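Local coordinates for uncharacterized conserved protein (PDB 3C2Q), which converts ornithine to proline with release of ammonia, using NAD(+) as cofactor, at residues D255-S260 with Q264-T269; Q233-K236 with P240-L243; S20-G25 with R69-G74. All blocks are in the same frame, centred on the assembly; numbering follows the deposited sequence.

Contact 1: D255-S260 with Q264-T269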
loop_
_atom_site.group_PDB
_atom_site.type_symbol
_atom_site.label_atom_id
_atom_site.label_comp_id
_atom_site.label_asym_id
_atom_site.label_seq_id
_atom_site.Cartn_x
_atom_site.Cartn_y
_atom_site.Cartn_z
ATOM N N ASP B 255 21.305 16.167 -21.149
ATOM C CA ASP B 255 22.100 15.739 -19.997
ATOM C C ASP B 255 21.930 14.240 -19.619
ATOM O O ASP B 255 22.743 13.688 -18.879
ATOM C CB ASP B 255 21.775 16.584 -18.747
ATOM C CG ASP B 255 21.989 18.095 -18.958
ATOM O OD1 ASP B 255 22.783 18.692 -18.187
ATOM O OD2 ASP B 255 21.335 18.669 -19.845
ATOM N N VAL B 256 20.874 13.601 -20.118
ATOM C CA VAL B 256 20.516 12.242 -19.703
ATOM C C VAL B 256 21.490 11.224 -20.308
ATOM O O VAL B 256 21.806 11.307 -21.509
ATOM C CB VAL B 256 19.046 11.950 -20.112
ATOM C CG1 VAL B 256 18.723 10.434 -20.063
ATOM C CG2 VAL B 256 18.088 12.745 -19.171
ATOM N N ILE B 257 21.975 10.298 -19.479
ATOM C CA ILE B 257 22.802 9.179 -19.926
ATOM C C ILE B 257 21.865 8.044 -20.296
ATOM O O ILE B 257 21.208 7.467 -19.421
ATOM C CB ILE B 257 23.774 8.758 -18.794
ATOM C CG1 ILE B 257 24.638 9.969 -18.397
ATOM C CG2 ILE B 257 24.608 7.500 -19.194
ATOM C CD1 ILE B 257 25.607 9.690 -17.264
ATOM N N THR B 258 21.765 7.736 -21.592
ATOM C CA THR B 258 20.799 6.750 -22.055
ATOM C C THR B 258 21.253 5.283 -21.850
ATOM O O THR B 258 20.426 4.401 -21.790
ATOM C CB THR B 258 20.381 6.981 -23.518
ATOM O OG1 THR B 258 21.535 6.872 -24.358
ATOM C CG2 THR B 258 19.755 8.391 -23.683
ATOM N N ASP B 259 22.555 5.036 -21.714
ATOM C CA ASP B 259 22.998 3.655 -21.510
ATOM C C ASP B 259 22.995 3.329 -20.018
ATOM O O ASP B 259 23.656 3.979 -19.236
ATOM C CB ASP B 259 24.377 3.389 -22.093
ATOM C CG ASP B 259 24.720 1.922 -22.044
ATOM O OD1 ASP B 259 24.458 1.212 -23.053
ATOM O OD2 ASP B 259 25.150 1.466 -20.967
ATOM N N SER B 260 22.240 2.311 -19.633
ATOM C CA SER B 260 22.102 2.051 -18.213
ATOM C C SER B 260 23.369 1.628 -17.523
ATOM O O SER B 260 23.529 1.916 -16.355
ATOM C CB SER B 260 20.962 1.099 -17.932
ATOM O OG SER B 260 21.236 -0.164 -18.431
ATOM N N GLN B 264 24.982 3.547 -14.530
ATOM C CA GLN B 264 25.261 2.808 -13.309
ATOM C C GLN B 264 26.683 3.045 -12.766
ATOM O O GLN B 264 26.863 3.298 -11.563
ATOM C CB GLN B 264 25.015 1.311 -13.501
ATOM C CG GLN B 264 25.068 0.531 -12.173
ATOM C CD GLN B 264 25.013 -0.979 -12.357
ATOM O OE1 GLN B 264 26.052 -1.643 -12.375
ATOM N NE2 GLN B 264 23.812 -1.524 -12.497
ATOM N N ASP B 265 27.678 2.942 -13.649
ATOM C CA ASP B 265 29.090 3.134 -13.270
ATOM C C ASP B 265 29.351 4.524 -12.710
ATOM O O ASP B 265 30.035 4.670 -11.703
ATOM C CB ASP B 265 30.008 2.845 -14.479
ATOM C CG ASP B 265 29.999 1.373 -14.879
ATOM O OD1 ASP B 265 29.566 0.524 -14.062
ATOM O OD2 ASP B 265 30.392 1.068 -16.028
ATOM N N LYS B 266 28.763 5.537 -13.347
ATOM C CA LYS B 266 28.865 6.919 -12.875
ATOM C C LYS B 266 28.179 7.122 -11.513
ATOM O O LYS B 266 28.697 7.809 -10.642
ATOM C CB LYS B 266 28.304 7.893 -13.918
ATOM C CG LYS B 266 28.710 9.358 -13.629
ATOM C CD LYS B 266 28.653 10.201 -14.889
ATOM C CE LYS B 266 29.341 11.567 -14.689
ATOM N NZ LYS B 266 28.867 12.475 -15.791
HETATM N N MSE B 267 27.008 6.500 -11.331
HETATM C CA MSE B 267 26.317 6.532 -10.038
HETATM C C MSE B 267 27.147 5.910 -8.935
HETATM O O MSE B 267 27.210 6.428 -7.813
HETATM C CB MSE B 267 24.974 5.792 -10.157
HETATM C CG MSE B 267 23.965 6.559 -10.993
HETATM SE SE MSE B 267 22.370 5.438 -11.393
HETATM C CE MSE B 267 21.717 5.251 -9.541
ATOM N N ARG B 268 27.797 4.791 -9.247
ATOM C CA ARG B 268 28.593 4.110 -8.228
ATOM C C ARG B 268 29.723 4.987 -7.703
ATOM O O ARG B 268 29.887 5.141 -6.501
ATOM C CB ARG B 268 29.147 2.786 -8.757
ATOM C CG ARG B 268 29.961 2.033 -7.710
ATOM C CD ARG B 268 30.405 0.658 -8.202
ATOM N NE ARG B 268 31.163 -0.078 -7.179
ATOM C CZ ARG B 268 31.934 -1.136 -7.449
ATOM N NH1 ARG B 268 32.068 -1.571 -8.701
ATOM N NH2 ARG B 268 32.583 -1.744 -6.474
ATOM N N THR B 269 30.488 5.582 -8.607
ATOM C CA THR B 269 31.620 6.409 -8.204
ATOM C C THR B 269 31.129 7.674 -7.500
ATOM O O THR B 269 31.779 8.171 -6.579
ATOM C CB THR B 269 32.511 6.756 -9.420
ATOM O OG1 THR B 269 31.778 7.579 -10.309
ATOM C CG2 THR B 269 32.901 5.520 -10.179
#
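Ser260 and Gln264 meet through their backbones: Gln264 N gives its hydrogen to Ser260 O at 2.8 Å, an i to i+4 bond of the first turn of helix 260-271. One residue earlier, Asp259 takes the N-cap position, where a short acidic side chain can reach the unbonded N-H groups of the first turn; its OD2 accepts from Val262 N.

Gln264 can be followed outward from this turn. CB lies 3.3 Å from Ser260 O, as expected for a side chain leaving the residue whose N-H is bound there. CG is anti to the backbone N (chi1 -170°), and the chain continues extended, so the amide is carried well clear of its own helix; on the way the side chain packs on Leu292 of helix 283-292 and on Arg248 of a second subunit. At the tip NE2 donates to the backbone oxygens of Ile247 and Asp249 of that subunit, while OE1 takes a weak hydrogen bond from Arg69. Glutamine suits this buried place because its uncharged amide can give to carbonyls and accept from a cation at once.

The second touch is apolar. Ile257, leading toward the helix from the preceding loop, brings CD1 to 3.9 Å from CD of Lys266, and the two chains cross at about a right angle. Lysine fits an exposed helix position like this: its methylenes give the isoleucine a greasy surface, and the amine lies two atoms beyond.

The helix thus rests partly on the loop that leads into it. On its sheet side, Lys266 and Met267, the latter present as selenomethionine, pack against Val242 of strand 241-244, and Met267 also touches His285, Thr289 and Leu292 of helix 283-292.

Contact 2: Q233-K236 with P240-L243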
loop_
_atom_site.group_PDB
_atom_site.type_symbol
_atom_site.label_atom_id
_atom_site.label_comp_id
_atom_site.label_asym_id
_atom_site.label_seq_id
_atom_site.Cartn_x
_atom_site.Cartn_y
_atom_site.Cartn_z
ATOM N N GLN B 233 19.982 25.287 -9.136
ATOM C CA GLN B 233 20.875 25.352 -8.008
ATOM C C GLN B 233 22.088 24.435 -8.133
ATOM O O GLN B 233 23.153 24.767 -7.593
ATOM C CB GLN B 233 20.164 25.118 -6.685
ATOM C CG GLN B 233 19.165 26.226 -6.340
ATOM C CD GLN B 233 19.810 27.576 -6.032
ATOM O OE1 GLN B 233 21.012 27.670 -5.750
ATOM N NE2 GLN B 233 18.995 28.632 -6.089
ATOM N N CYS B 234 21.932 23.297 -8.802
ATOM C CA CYS B 234 23.085 22.412 -9.033
ATOM C C CYS B 234 24.110 23.115 -9.936
ATOM O O CYS B 234 25.313 23.066 -9.662
ATOM C CB CYS B 234 22.666 21.073 -9.660
ATOM S SG CYS B 234 21.822 19.970 -8.469
ATOM N N ILE B 235 23.630 23.719 -11.021
ATOM C CA ILE B 235 24.508 24.498 -11.906
ATOM C C ILE B 235 25.231 25.596 -11.116
ATOM O O ILE B 235 26.470 25.690 -11.158
ATOM C CB ILE B 235 23.739 25.088 -13.113
ATOM C CG1 ILE B 235 23.189 23.951 -14.012
ATOM C CG2 ILE B 235 24.622 26.102 -13.923
ATOM C CD1 ILE B 235 24.253 22.859 -14.422
ATOM N N LYS B 236 24.471 26.392 -10.370
ATOM C CA LYS B 236 25.046 27.564 -9.684
ATOM C C LYS B 236 26.043 27.184 -8.641
ATOM O O LYS B 236 26.992 27.935 -8.384
ATOM C CB LYS B 236 23.973 28.424 -9.022
ATOM C CG LYS B 236 22.918 28.950 -9.973
ATOM C CD LYS B 236 23.489 29.712 -11.184
ATOM C CE LYS B 236 23.772 31.164 -10.881
ATOM N NZ LYS B 236 23.887 31.949 -12.162
ATOM N N PRO B 240 27.334 18.124 -8.778
ATOM C CA PRO B 240 27.211 17.177 -9.873
ATOM C C PRO B 240 25.890 16.402 -9.785
ATOM O O PRO B 240 25.383 16.166 -8.686
ATOM C CB PRO B 240 28.373 16.210 -9.633
ATOM C CG PRO B 240 28.605 16.263 -8.204
ATOM C CD PRO B 240 28.354 17.703 -7.802
ATOM N N TYR B 241 25.343 16.046 -10.931
ATOM C CA TYR B 241 24.160 15.197 -10.961
ATOM C C TYR B 241 24.355 14.133 -12.012
ATOM O O TYR B 241 25.188 14.284 -12.937
ATOM C CB TYR B 241 22.878 16.004 -11.206
ATOM C CG TYR B 241 22.930 16.946 -12.395
ATOM C CD1 TYR B 241 22.636 16.495 -13.670
ATOM C CD2 TYR B 241 23.240 18.305 -12.223
ATOM C CE1 TYR B 241 22.682 17.348 -14.768
ATOM C CE2 TYR B 241 23.276 19.172 -13.309
ATOM C CZ TYR B 241 23.010 18.681 -14.579
ATOM O OH TYR B 241 23.039 19.515 -15.661
ATOM N N VAL B 242 23.608 13.046 -11.873
ATOM C CA VAL B 242 23.638 11.998 -12.855
ATOM C C VAL B 242 22.185 11.734 -13.186
ATOM O O VAL B 242 21.419 11.380 -12.289
ATOM C CB VAL B 242 24.312 10.710 -12.280
ATOM C CG1 VAL B 242 24.293 9.587 -13.296
ATOM C CG2 VAL B 242 25.738 10.983 -11.786
ATOM N N LEU B 243 21.792 11.945 -14.437
ATOM C CA LEU B 243 20.438 11.671 -14.858
ATOM C C LEU B 243 20.467 10.422 -15.718
ATOM O O LEU B 243 21.027 10.433 -16.833
ATOM C CB LEU B 243 19.845 12.859 -15.646
ATOM C CG LEU B 243 19.793 14.220 -14.946
ATOM C CD1 LEU B 243 19.146 15.236 -15.906
ATOM C CD2 LEU B 243 19.048 14.137 -13.595
#
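Cys234 and Ile235 of helix 230-237 pack on Tyr241, the first residue of strand 241-244, in a helix-to-strand step of the Rossmann fold; this strand is the outermost of the six parallel strands within this chain.

The contact between the segments is apolar. Cys234, pointing toward the strand, sets CB 3.8 Å from Tyr241 CD2, in an approach oblique to the ring. A small side chain suits the buried side of this helix, since the ring already meets CB, leaving little room for a bulkier group on that face. Ile235 reaches round from the flank of the helix with its longer branch, and the residue also packs on Ile217 and Val221 of helix 217-222. The ring stands where both can meet it because Tyr241 CG lies between the backbone N and the carbonyl carbon (chi1 51°).

The polar interaction involves the loop before helix 260-271: Tyr241 OH is hydrogen-bonded to Asp255 OD1. A phenylalanine here would keep the ring but would probably leave that carboxylate oxygen without its hydroxyl mate and the loop less firmly tied to the strand.

In the ring plane, at its edge, Ile235 CD1 touches both CE2, at 4.0 Å, and OH of Tyr241, at 3.8 Å.

Contact 3: S20-G25 with R69-G74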
loop_
_atom_site.group_PDB
_atom_site.type_symbol
_atom_site.label_atom_id
_atom_site.label_comp_id
_atom_site.label_asym_id
_atom_site.label_seq_id
_atom_site.Cartn_x
_atom_site.Cartn_y
_atom_site.Cartn_z
ATOM N N SER B 20 34.279 -11.619 -18.268
ATOM C CA SER B 20 32.930 -11.764 -17.686
ATOM C C SER B 20 32.510 -13.196 -17.397
ATOM O O SER B 20 31.325 -13.470 -17.205
ATOM C CB SER B 20 31.873 -11.089 -18.559
ATOM O OG SER B 20 32.299 -9.798 -18.957
ATOM N N VAL B 21 33.466 -14.125 -17.356
ATOM C CA VAL B 21 33.144 -15.478 -16.933
ATOM C C VAL B 21 34.069 -15.866 -15.772
ATOM O O VAL B 21 35.290 -15.746 -15.865
ATOM C CB VAL B 21 33.169 -16.503 -18.132
ATOM C CG1 VAL B 21 32.790 -17.908 -17.658
ATOM C CG2 VAL B 21 32.241 -16.044 -19.254
ATOM N N LEU B 22 33.475 -16.324 -14.682
ATOM C CA LEU B 22 34.168 -16.544 -13.445
ATOM C C LEU B 22 34.365 -18.016 -13.183
ATOM O O LEU B 22 33.532 -18.810 -13.574
ATOM C CB LEU B 22 33.338 -15.932 -12.314
ATOM C CG LEU B 22 32.847 -14.513 -12.577
ATOM C CD1 LEU B 22 31.912 -14.099 -11.455
ATOM C CD2 LEU B 22 34.029 -13.578 -12.660
ATOM N N PRO B 23 35.485 -18.389 -12.522
ATOM C CA PRO B 23 35.722 -19.778 -12.137
ATOM C C PRO B 23 34.687 -20.265 -11.140
ATOM O O PRO B 23 34.198 -19.464 -10.327
ATOM C CB PRO B 23 37.093 -19.752 -11.446
ATOM C CG PRO B 23 37.616 -18.394 -11.569
ATOM C CD PRO B 23 36.587 -17.486 -12.150
ATOM N N ASP B 24 34.395 -21.567 -11.170
ATOM C CA ASP B 24 33.474 -22.146 -10.222
ATOM C C ASP B 24 33.884 -21.866 -8.786
ATOM O O ASP B 24 35.083 -21.800 -8.477
ATOM C CB ASP B 24 33.319 -23.657 -10.400
ATOM C CG ASP B 24 32.347 -24.238 -9.390
ATOM O OD1 ASP B 24 31.224 -23.676 -9.238
ATOM O OD2 ASP B 24 32.710 -25.224 -8.714
ATOM N N GLY B 25 32.881 -21.689 -7.923
ATOM C CA GLY B 25 33.114 -21.431 -6.514
ATOM C C GLY B 25 33.475 -19.991 -6.213
ATOM O O GLY B 25 33.725 -19.662 -5.073
ATOM N N ARG B 69 30.675 -7.918 -15.327
ATOM C CA ARG B 69 30.933 -7.469 -16.680
ATOM C C ARG B 69 32.255 -6.697 -16.849
ATOM O O ARG B 69 32.685 -6.444 -17.977
ATOM C CB ARG B 69 29.759 -6.660 -17.230
ATOM C CG ARG B 69 29.777 -5.237 -16.832
ATOM C CD ARG B 69 28.595 -4.478 -17.389
ATOM N NE ARG B 69 28.087 -3.730 -16.262
ATOM C CZ ARG B 69 28.503 -2.523 -15.927
ATOM N NH1 ARG B 69 29.367 -1.868 -16.712
ATOM N NH2 ARG B 69 28.011 -1.954 -14.837
ATOM N N LYS B 70 32.891 -6.304 -15.748
ATOM C CA LYS B 70 34.211 -5.684 -15.847
ATOM C C LYS B 70 35.368 -6.653 -15.563
ATOM O O LYS B 70 36.527 -6.264 -15.679
ATOM C CB LYS B 70 34.318 -4.454 -14.958
ATOM C CG LYS B 70 33.530 -3.246 -15.514
ATOM C CD LYS B 70 33.728 -2.050 -14.619
ATOM C CE LYS B 70 32.742 -0.934 -14.917
ATOM N NZ LYS B 70 32.939 -0.377 -16.269
ATOM N N VAL B 71 35.058 -7.899 -15.204
ATOM C CA VAL B 71 36.115 -8.908 -14.990
ATOM C C VAL B 71 36.764 -9.310 -16.330
ATOM O O VAL B 71 36.061 -9.633 -17.292
ATOM C CB VAL B 71 35.600 -10.130 -14.207
ATOM C CG1 VAL B 71 36.703 -11.240 -14.068
ATOM C CG2 VAL B 71 35.126 -9.705 -12.823
ATOM N N LYS B 72 38.102 -9.255 -16.379
ATOM C CA LYS B 72 38.867 -9.558 -17.611
ATOM C C LYS B 72 39.543 -10.921 -17.551
ATOM O O LYS B 72 39.897 -11.389 -16.480
ATOM C CB LYS B 72 39.930 -8.481 -17.872
ATOM C CG LYS B 72 39.382 -7.071 -18.057
ATOM C CD LYS B 72 38.353 -7.018 -19.201
ATOM C CE LYS B 72 37.650 -5.657 -19.271
ATOM N NZ LYS B 72 36.374 -5.745 -20.059
ATOM N N LYS B 73 39.695 -11.569 -18.708
ATOM C CA LYS B 73 40.424 -12.834 -18.787
ATOM C C LYS B 73 41.729 -12.667 -18.014
ATOM O O LYS B 73 42.412 -11.658 -18.183
ATOM C CB LYS B 73 40.706 -13.195 -20.261
ATOM C CG LYS B 73 41.569 -14.446 -20.390
ATOM C CD LYS B 73 41.677 -14.986 -21.787
ATOM C CE LYS B 73 42.317 -16.378 -21.669
ATOM N NZ LYS B 73 42.809 -16.945 -22.947
ATOM N N GLY B 74 42.036 -13.619 -17.135
ATOM C CA GLY B 74 43.289 -13.594 -16.364
ATOM C C GLY B 74 43.237 -12.921 -14.999
ATOM O O GLY B 74 44.169 -13.078 -14.192
HETATM O O HOH W 1 34.858 -7.908 -19.051
#
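Ser20 and Val71 hold the two loops together at their tightest point: Ser20 N donates to Val71 O at 2.8 Å, with an angle of 158° at the hydrogen. Next to this bond the packing is apolar. Leu22 sends CD2 across the valine at about a right angle, 3.8 Å from Val71 CG1 and 4.0 Å from CG2, so one methyl rests against both valine branches. These branched aliphatic residues suit the buried side, where neither brings a polar group that would need a partner.

The other side is looser and bridged by water. Ser20 OG lies 3.5 Å from Arg69 O, and what joins them is a water that accepts from OG and donates to Arg69 O. The same water donates to Val71 O at 2.7 Å and accepts from Lys72 NZ, so four bonds hold it, two received and two given. Val71 O therefore serves both the Ser20 amide and the water. Lys72 starts away from the other loop, but two successive turns near -60° (chi1 -60°, chi2 -57°) bend its chain back and let NZ donate to the water at the more open side of the contact. Arg69 leads away too; its guanidinium forms a salt bridge with Asp265.

The contact joins the loop between strands 12-15 and 34-38 to that between strands 62-66 and 76-79, in the N-terminal mixed-sheet part, away from the probable NAD(+) site. Asn209 and Asn212 of a second subunit bind Leu22 N and Ser20 O, while within the chain Leu22 and Val71 both pack on Val53 of strand 53-57, in the mixed sheet.

In the fold
Contacts 1 and 2 are neighbours in the Rossmann domain: strand 241-244 of contact 2 lies against the loop and helix of contact 1. Contact 2 joins helix to strand through an aromatic ring; contact 1 mixes a helix-start backbone bond with aliphatic touching. The bond Ile257 N to Leu243 O also ties them. Contact 3, in the mixed-sheet domain, is the most peripheral, its centre about 28 Å from that of the chain, against 12 and 14 Å; all three are partly buried. It combines a backbone bond and a bridging water with a small aliphatic touch. Asp265 of contact 1 links the domains by pairing also with Lys70 of contact 3. Contacts 1 and 3 both touch a second subunit, contact 2 none.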